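Local coordinates for protein polyphosphate kinase (Porphyromonas gingivalis, PDB 2O8R) that probably catalyses the reversible transfer of the terminal phosphate of ATP onto a growing chain of inorganic polyphosphate, at residues I340-Y354 with E468-A482. The protein carries 3 engineered substitutions. Numbering follows the deposited sequence. Where two conformers were deposited one is given.
Sequences IRRKDYLIHVPYYTY and ETTARIYSDTTLMTA. With SO4 (sulfate ion), chain G.
Glu468 lies across one face of the Tyr354 ring: its CB sits 3.8 Å from the ring centroid of Tyr354 in a CH-pi contact, and its carboxylate stacks at 26° to the ring plane. Val349 CB backs the opposite face. Farther on, the backbone N of Arg472 donates to O4 of a sulfate ion, while Ile473 CG2 meets Pro350 CB obliquely at 3.7 Å. Ser475 OG binds two waters, one leading to Val349 O, the other to Tyr351 OH. Asp476 and Val349 form the first hydrogen-bonded pair of the antiparallel ladder between the two segments, and Asp476 sends OD1 to His597; both His597 and Tyr474 are predicted to bind ATP, so this strand end probably borders the nucleotide site. Thr477 presents OG1 at the edge of the His348 ring, in its plane and 3.5 Å from ND1, although Ser598 is its hydrogen-bonding partner. Thr478 O takes a nearly straight bond from Ile347 N (2.8 Å). On the face shared with Leu346, CD1 of Leu479 packs 3.9 Å from Leu346 CD1. Selenomethionine Met480 lies on the other face; its chain bends at the last torsion (85°), and CE rests 3.7 Å from Ile340 CD1. Thr481 OG1 donates to Asp344 OD1 (2.7 Å), approaching from above the carboxylate plane, and a water joins that oxygen to Ala482 N and Ile340 O. Strands 345-349 and 474-481 are antiparallel neighbours in the mixed sheet of C-terminal domain 1, a phospholipase D-like domain, with strand 457-462 antiparallel to 474-481; helix 636-651 covers the Leu346 and His348 side, and helix 678-691 packs against Tyr351 and Tyr352.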
loop_
_atom_site.group_PDB
_atom_site.type_symbol
_atom_site.label_atom_id
_atom_site.label_comp_id
_atom_site.label_asym_id
_atom_site.label_seq_id
_atom_site.Cartn_x
_atom_site.Cartn_y
_atom_site.Cartn_z
ATOM N N ILE A 340 35.505 3.129 -1.284
ATOM C CA ILE A 340 35.333 4.313 -0.430
ATOM C C ILE A 340 36.496 4.483 0.547
ATOM O O ILE A 340 36.809 5.604 0.960
ATOM C CB ILE A 340 34.032 4.282 0.404
ATOM C CG1 ILE A 340 32.954 3.407 -0.240
ATOM C CG2 ILE A 340 33.546 5.694 0.662
ATOM C CD1 ILE A 340 31.933 4.140 -1.048
ATOM N N ARG A 341 37.110 3.362 0.932
ATOM C CA ARG A 341 38.280 3.361 1.811
ATOM C C ARG A 341 39.437 4.075 1.130
ATOM O O ARG A 341 40.198 4.784 1.783
ATOM C CB ARG A 341 38.699 1.930 2.166
ATOM C CG ARG A 341 39.617 1.835 3.386
ATOM C CD ARG A 341 40.420 0.533 3.419
ATOM N NE ARG A 341 41.236 0.364 2.215
ATOM C CZ ARG A 341 42.419 0.941 2.004
ATOM N NH1 ARG A 341 42.969 1.739 2.916
ATOM N NH2 ARG A 341 43.057 0.717 0.865
ATOM N N ARG A 342 39.522 3.889 -0.189
ATOM C CA ARG A 342 40.584 4.471 -0.992
ATOM C C ARG A 342 40.308 5.922 -1.400
ATOM O O ARG A 342 41.230 6.723 -1.484
ATOM C CB ARG A 342 40.846 3.591 -2.221
ATOM C CG ARG A 342 41.619 2.304 -1.900
ATOM C CD ARG A 342 41.370 1.180 -2.912
ATOM N NE ARG A 342 41.576 1.581 -4.306
ATOM C CZ ARG A 342 41.608 0.739 -5.339
ATOM N NH1 ARG A 342 41.463 -0.572 -5.151
ATOM N NH2 ARG A 342 41.790 1.211 -6.567
ATOM N N LYS A 343 39.043 6.254 -1.637
ATOM C CA LYS A 343 38.686 7.572 -2.154
ATOM C C LYS A 343 37.264 8.005 -1.775
ATOM O O LYS A 343 36.404 7.176 -1.502
ATOM C CB LYS A 343 38.829 7.559 -3.677
ATOM C CG LYS A 343 38.645 8.907 -4.346
ATOM C CD LYS A 343 39.018 8.875 -5.829
ATOM C CE LYS A 343 38.216 7.836 -6.602
ATOM N NZ LYS A 343 38.159 8.137 -8.059
ATOM N N ASP A 344 37.032 9.312 -1.760
ATOM C CA ASP A 344 35.704 9.870 -1.587
ATOM C C ASP A 344 34.929 9.801 -2.875
ATOM O O ASP A 344 35.494 9.898 -3.958
ATOM C CB ASP A 344 35.778 11.337 -1.180
ATOM C CG ASP A 344 36.256 11.525 0.228
ATOM O OD1 ASP A 344 36.385 10.510 0.951
ATOM O OD2 ASP A 344 36.501 12.692 0.603
ATOM N N TYR A 345 33.619 9.651 -2.747
ATOM C CA TYR A 345 32.745 9.661 -3.898
ATOM C C TYR A 345 31.570 10.647 -3.706
ATOM O O TYR A 345 31.099 10.893 -2.595
ATOM C CB TYR A 345 32.286 8.231 -4.237
ATOM C CG TYR A 345 33.387 7.350 -4.802
ATOM C CD1 TYR A 345 33.537 7.168 -6.185
ATOM C CD2 TYR A 345 34.282 6.701 -3.956
ATOM C CE1 TYR A 345 34.563 6.365 -6.702
ATOM C CE2 TYR A 345 35.299 5.902 -4.458
ATOM C CZ TYR A 345 35.434 5.730 -5.823
ATOM O OH TYR A 345 36.461 4.928 -6.281
ATOM N N LEU A 346 31.130 11.226 -4.807
ATOM C CA LEU A 346 29.989 12.110 -4.812
ATOM C C LEU A 346 28.976 11.474 -5.736
ATOM O O LEU A 346 29.279 11.183 -6.889
ATOM C CB LEU A 346 30.410 13.447 -5.392
ATOM C CG LEU A 346 29.879 14.751 -4.840
ATOM C CD1 LEU A 346 29.959 14.792 -3.308
ATOM C CD2 LEU A 346 30.722 15.834 -5.465
ATOM N N ILE A 347 27.776 11.234 -5.238
ATOM C CA ILE A 347 26.736 10.671 -6.086
ATOM C C ILE A 347 25.598 11.660 -6.232
ATOM O O ILE A 347 25.009 12.107 -5.247
ATOM C CB ILE A 347 26.205 9.358 -5.523
ATOM C CG1 ILE A 347 27.333 8.320 -5.411
ATOM C CG2 ILE A 347 25.019 8.866 -6.341
ATOM C CD1 ILE A 347 28.085 8.044 -6.704
ATOM N N HIS A 348 25.309 12.006 -7.473
ATOM C CA HIS A 348 24.277 12.967 -7.789
ATOM C C HIS A 348 23.100 12.232 -8.380
ATOM O O HIS A 348 23.137 11.778 -9.529
ATOM C CB HIS A 348 24.808 13.993 -8.786
ATOM C CG HIS A 348 26.082 14.646 -8.352
ATOM N ND1 HIS A 348 26.123 15.616 -7.374
ATOM C CD2 HIS A 348 27.359 14.469 -8.766
ATOM C CE1 HIS A 348 27.373 16.005 -7.200
ATOM N NE2 HIS A 348 28.141 15.326 -8.032
ATOM N N VAL A 349 22.038 12.117 -7.606
ATOM C CA VAL A 349 20.924 11.335 -8.089
ATOM C C VAL A 349 19.796 12.135 -8.631
ATOM O O VAL A 349 19.483 13.204 -8.103
ATOM C CB VAL A 349 20.257 10.429 -7.030
ATOM C CG1 VAL A 349 21.201 9.362 -6.550
ATOM C CG2 VAL A 349 19.646 11.268 -5.876
ATOM N N PRO A 350 19.437 11.767 -9.845
ATOM C CA PRO A 350 18.668 10.861 -10.653
ATOM C C PRO A 350 19.757 10.389 -11.630
ATOM O O PRO A 350 19.756 9.235 -12.041
ATOM C CB PRO A 350 17.645 11.756 -11.341
ATOM C CG PRO A 350 17.942 13.157 -10.855
ATOM C CD PRO A 350 19.378 13.099 -10.450
ATOM N N TYR A 351 20.706 11.294 -11.921
ATOM C CA TYR A 351 21.835 11.114 -12.848
ATOM C C TYR A 351 22.641 9.836 -12.598
ATOM O O TYR A 351 22.974 9.121 -13.535
ATOM C CB TYR A 351 22.771 12.336 -12.795
ATOM C CG TYR A 351 22.070 13.693 -12.824
ATOM C CD1 TYR A 351 21.347 14.097 -13.935
ATOM C CD2 TYR A 351 22.154 14.573 -11.749
ATOM C CE1 TYR A 351 20.709 15.322 -13.978
ATOM C CE2 TYR A 351 21.497 15.800 -11.778
ATOM C CZ TYR A 351 20.785 16.174 -12.905
ATOM O OH TYR A 351 20.138 17.395 -12.971
ATOM N N TYR A 352 22.947 9.560 -11.335
ATOM C CA TYR A 352 23.513 8.283 -10.932
ATOM C C TYR A 352 22.405 7.459 -10.300
ATOM O O TYR A 352 21.360 8.020 -9.952
ATOM C CB TYR A 352 24.610 8.491 -9.904
ATOM C CG TYR A 352 25.900 9.050 -10.457
ATOM C CD1 TYR A 352 26.948 8.207 -10.801
ATOM C CD2 TYR A 352 26.079 10.420 -10.614
ATOM C CE1 TYR A 352 28.130 8.698 -11.294
ATOM C CE2 TYR A 352 27.262 10.930 -11.120
ATOM C CZ TYR A 352 28.289 10.063 -11.459
ATOM O OH TYR A 352 29.479 10.563 -11.956
ATOM N N THR A 353 22.625 6.145 -10.151
ATOM C CA THR A 353 21.664 5.271 -9.469
ATOM C C THR A 353 21.531 5.609 -8.011
ATOM O O THR A 353 22.364 6.302 -7.435
ATOM C CB THR A 353 22.044 3.754 -9.491
ATOM O OG1 THR A 353 23.442 3.597 -9.763
ATOM C CG2 THR A 353 21.199 2.975 -10.507
ATOM N N TYR A 354 20.472 5.077 -7.420
ATOM C CA TYR A 354 20.273 5.115 -5.994
ATOM C C TYR A 354 20.940 3.905 -5.341
ATOM O O TYR A 354 21.084 3.843 -4.117
ATOM C CB TYR A 354 18.777 5.102 -5.707
ATOM C CG TYR A 354 18.099 6.448 -5.849
ATOM C CD1 TYR A 354 17.671 6.911 -7.088
ATOM C CD2 TYR A 354 17.875 7.252 -4.736
ATOM C CE1 TYR A 354 17.038 8.145 -7.221
ATOM C CE2 TYR A 354 17.249 8.487 -4.858
ATOM C CZ TYR A 354 16.827 8.929 -6.099
ATOM O OH TYR A 354 16.193 10.154 -6.207
ATOM N N GLU A 468 14.374 6.098 -2.138
ATOM C CA GLU A 468 13.541 6.703 -3.189
ATOM C C GLU A 468 12.109 6.147 -3.154
ATOM O O GLU A 468 11.881 4.986 -3.514
ATOM C CB GLU A 468 14.162 6.460 -4.562
ATOM C CG GLU A 468 13.259 6.830 -5.724
ATOM C CD GLU A 468 13.912 6.603 -7.073
ATOM O OE1 GLU A 468 14.668 5.619 -7.219
ATOM O OE2 GLU A 468 13.667 7.413 -7.994
ATOM N N THR A 469 11.150 6.971 -2.721
ATOM C CA THR A 469 9.765 6.513 -2.519
ATOM C C THR A 469 8.719 7.530 -2.932
ATOM O O THR A 469 7.690 7.677 -2.272
ATOM C CB THR A 469 9.492 6.176 -1.056
ATOM O OG1 THR A 469 10.250 7.062 -0.222
ATOM C CG2 THR A 469 9.855 4.719 -0.761
ATOM N N THR A 470 8.978 8.215 -4.036
ATOM C CA THR A 470 8.103 9.270 -4.505
ATOM C C THR A 470 7.947 9.180 -6.030
ATOM O O THR A 470 8.818 8.647 -6.714
ATOM C CB THR A 470 8.618 10.658 -4.024
ATOM O OG1 THR A 470 8.157 11.683 -4.906
ATOM C CG2 THR A 470 10.146 10.694 -3.968
ATOM N N ALA A 471 6.830 9.666 -6.565
ATOM C CA ALA A 471 6.596 9.602 -8.009
ATOM C C ALA A 471 7.365 10.695 -8.735
ATOM O O ALA A 471 7.866 10.488 -9.843
ATOM C CB ALA A 471 5.117 9.691 -8.323
ATOM N N ARG A 472 7.445 11.861 -8.099
ATOM C CA ARG A 472 8.343 12.926 -8.525
ATOM C C ARG A 472 9.776 12.497 -8.257
ATOM O O ARG A 472 10.091 11.942 -7.196
ATOM C CB ARG A 472 8.058 14.209 -7.749
ATOM C CG ARG A 472 8.890 15.404 -8.156
ATOM C CD ARG A 472 8.260 16.177 -9.294
ATOM N NE ARG A 472 8.149 17.589 -8.934
ATOM C CZ ARG A 472 8.971 18.543 -9.359
ATOM N NH1 ARG A 472 9.960 18.249 -10.180
ATOM N NH2 ARG A 472 8.797 19.794 -8.974
ATOM N N ILE A 473 10.644 12.757 -9.223
ATOM C CA ILE A 473 12.038 12.438 -9.073
ATOM C C ILE A 473 12.765 13.588 -8.385
ATOM O O ILE A 473 12.611 14.744 -8.768
ATOM C CB ILE A 473 12.645 12.091 -10.425
ATOM C CG1 ILE A 473 11.819 10.970 -11.060
ATOM C CG2 ILE A 473 14.107 11.663 -10.273
ATOM C CD1 ILE A 473 12.101 10.729 -12.521
ATOM N N TYR A 474 13.534 13.253 -7.348
ATOM C CA TYR A 474 14.315 14.232 -6.580
ATOM C C TYR A 474 15.758 14.289 -7.041
ATOM O O TYR A 474 16.413 13.268 -7.150
ATOM C CB TYR A 474 14.312 13.877 -5.082
ATOM C CG TYR A 474 13.114 14.403 -4.327
ATOM C CD1 TYR A 474 11.826 14.259 -4.843
ATOM C CD2 TYR A 474 13.264 15.040 -3.104
ATOM C CE1 TYR A 474 10.740 14.731 -4.180
ATOM C CE2 TYR A 474 12.158 15.530 -2.421
ATOM C CZ TYR A 474 10.898 15.368 -2.973
ATOM O OH TYR A 474 9.775 15.823 -2.330
ATOM N N SER A 475 16.251 15.486 -7.313
ATOM C CA SER A 475 17.678 15.683 -7.470
ATOM C C SER A 475 18.271 15.879 -6.065
ATOM O O SER A 475 17.789 16.710 -5.287
ATOM C CB SER A 475 17.946 16.875 -8.397
ATOM O OG SER A 475 19.293 17.311 -8.351
ATOM N N ASP A 476 19.294 15.093 -5.736
ATOM C CA ASP A 476 19.955 15.183 -4.431
ATOM C C ASP A 476 21.437 14.840 -4.545
ATOM O O ASP A 476 21.883 14.264 -5.551
ATOM C CB ASP A 476 19.314 14.220 -3.431
ATOM C CG ASP A 476 18.109 14.797 -2.755
ATOM O OD1 ASP A 476 18.191 15.931 -2.248
ATOM O OD2 ASP A 476 17.078 14.099 -2.718
ATOM N N THR A 477 22.193 15.152 -3.495
ATOM C CA THR A 477 23.630 14.909 -3.503
ATOM C C THR A 477 24.122 14.136 -2.266
ATOM O O THR A 477 23.775 14.454 -1.120
ATOM C CB THR A 477 24.375 16.229 -3.672
ATOM O OG1 THR A 477 23.929 16.857 -4.882
ATOM C CG2 THR A 477 25.865 15.991 -3.767
ATOM N N THR A 478 24.916 13.101 -2.517
ATOM C CA THR A 478 25.391 12.219 -1.464
ATOM C C THR A 478 26.916 12.112 -1.491
ATOM O O THR A 478 27.511 11.830 -2.540
ATOM C CB THR A 478 24.780 10.819 -1.616
ATOM O OG1 THR A 478 23.364 10.894 -1.398
ATOM C CG2 THR A 478 25.390 9.851 -0.616
ATOM N N LEU A 479 27.526 12.352 -0.330
ATOM C CA LEU A 479 28.949 12.169 -0.128
ATOM C C LEU A 479 29.214 10.843 0.551
ATOM O O LEU A 479 28.571 10.510 1.536
ATOM C CB LEU A 479 29.500 13.276 0.769
ATOM C CG LEU A 479 30.997 13.157 1.061
ATOM C CD1 LEU A 479 31.782 13.323 -0.228
ATOM C CD2 LEU A 479 31.445 14.160 2.111
HETATM N N MSE A 480 30.180 10.092 0.037
HETATM C CA MSE A 480 30.591 8.856 0.681
HETATM C C MSE A 480 32.069 8.955 1.003
HETATM O O MSE A 480 32.894 9.102 0.106
HETATM C CB MSE A 480 30.280 7.668 -0.221
HETATM C CG MSE A 480 28.793 7.520 -0.439
HETATM SE SE MSE A 480 28.258 6.145 -1.705
HETATM C CE MSE A 480 28.246 4.585 -0.552
ATOM N N THR A 481 32.398 8.895 2.289
ATOM C CA THR A 481 33.761 9.190 2.743
ATOM C C THR A 481 34.222 8.218 3.808
ATOM O O THR A 481 33.410 7.688 4.584
ATOM C CB THR A 481 33.896 10.632 3.306
ATOM O OG1 THR A 481 35.270 11.022 3.300
ATOM C CG2 THR A 481 33.388 10.725 4.742
ATOM N N ALA A 482 35.531 7.977 3.831
ATOM C CA ALA A 482 36.131 7.122 4.845
ATOM C C ALA A 482 37.001 7.982 5.733
ATOM O O ALA A 482 37.648 7.490 6.653
ATOM C CB ALA A 482 36.934 6.018 4.205
HETATM S S SO4 G . 4.925 11.756 -5.059
HETATM O O1 SO4 G . 5.030 10.303 -5.009
HETATM O O2 SO4 G . 3.514 12.125 -4.996
HETATM O O3 SO4 G . 5.631 12.347 -3.926
HETATM O O4 SO4 G . 5.504 12.267 -6.293
HETATM O O HOH W 1 36.931 8.209 1.674
HETATM O O HOH W 2 21.277 15.492 -8.237
HETATM O O HOH W 3 20.046 18.915 -10.623
#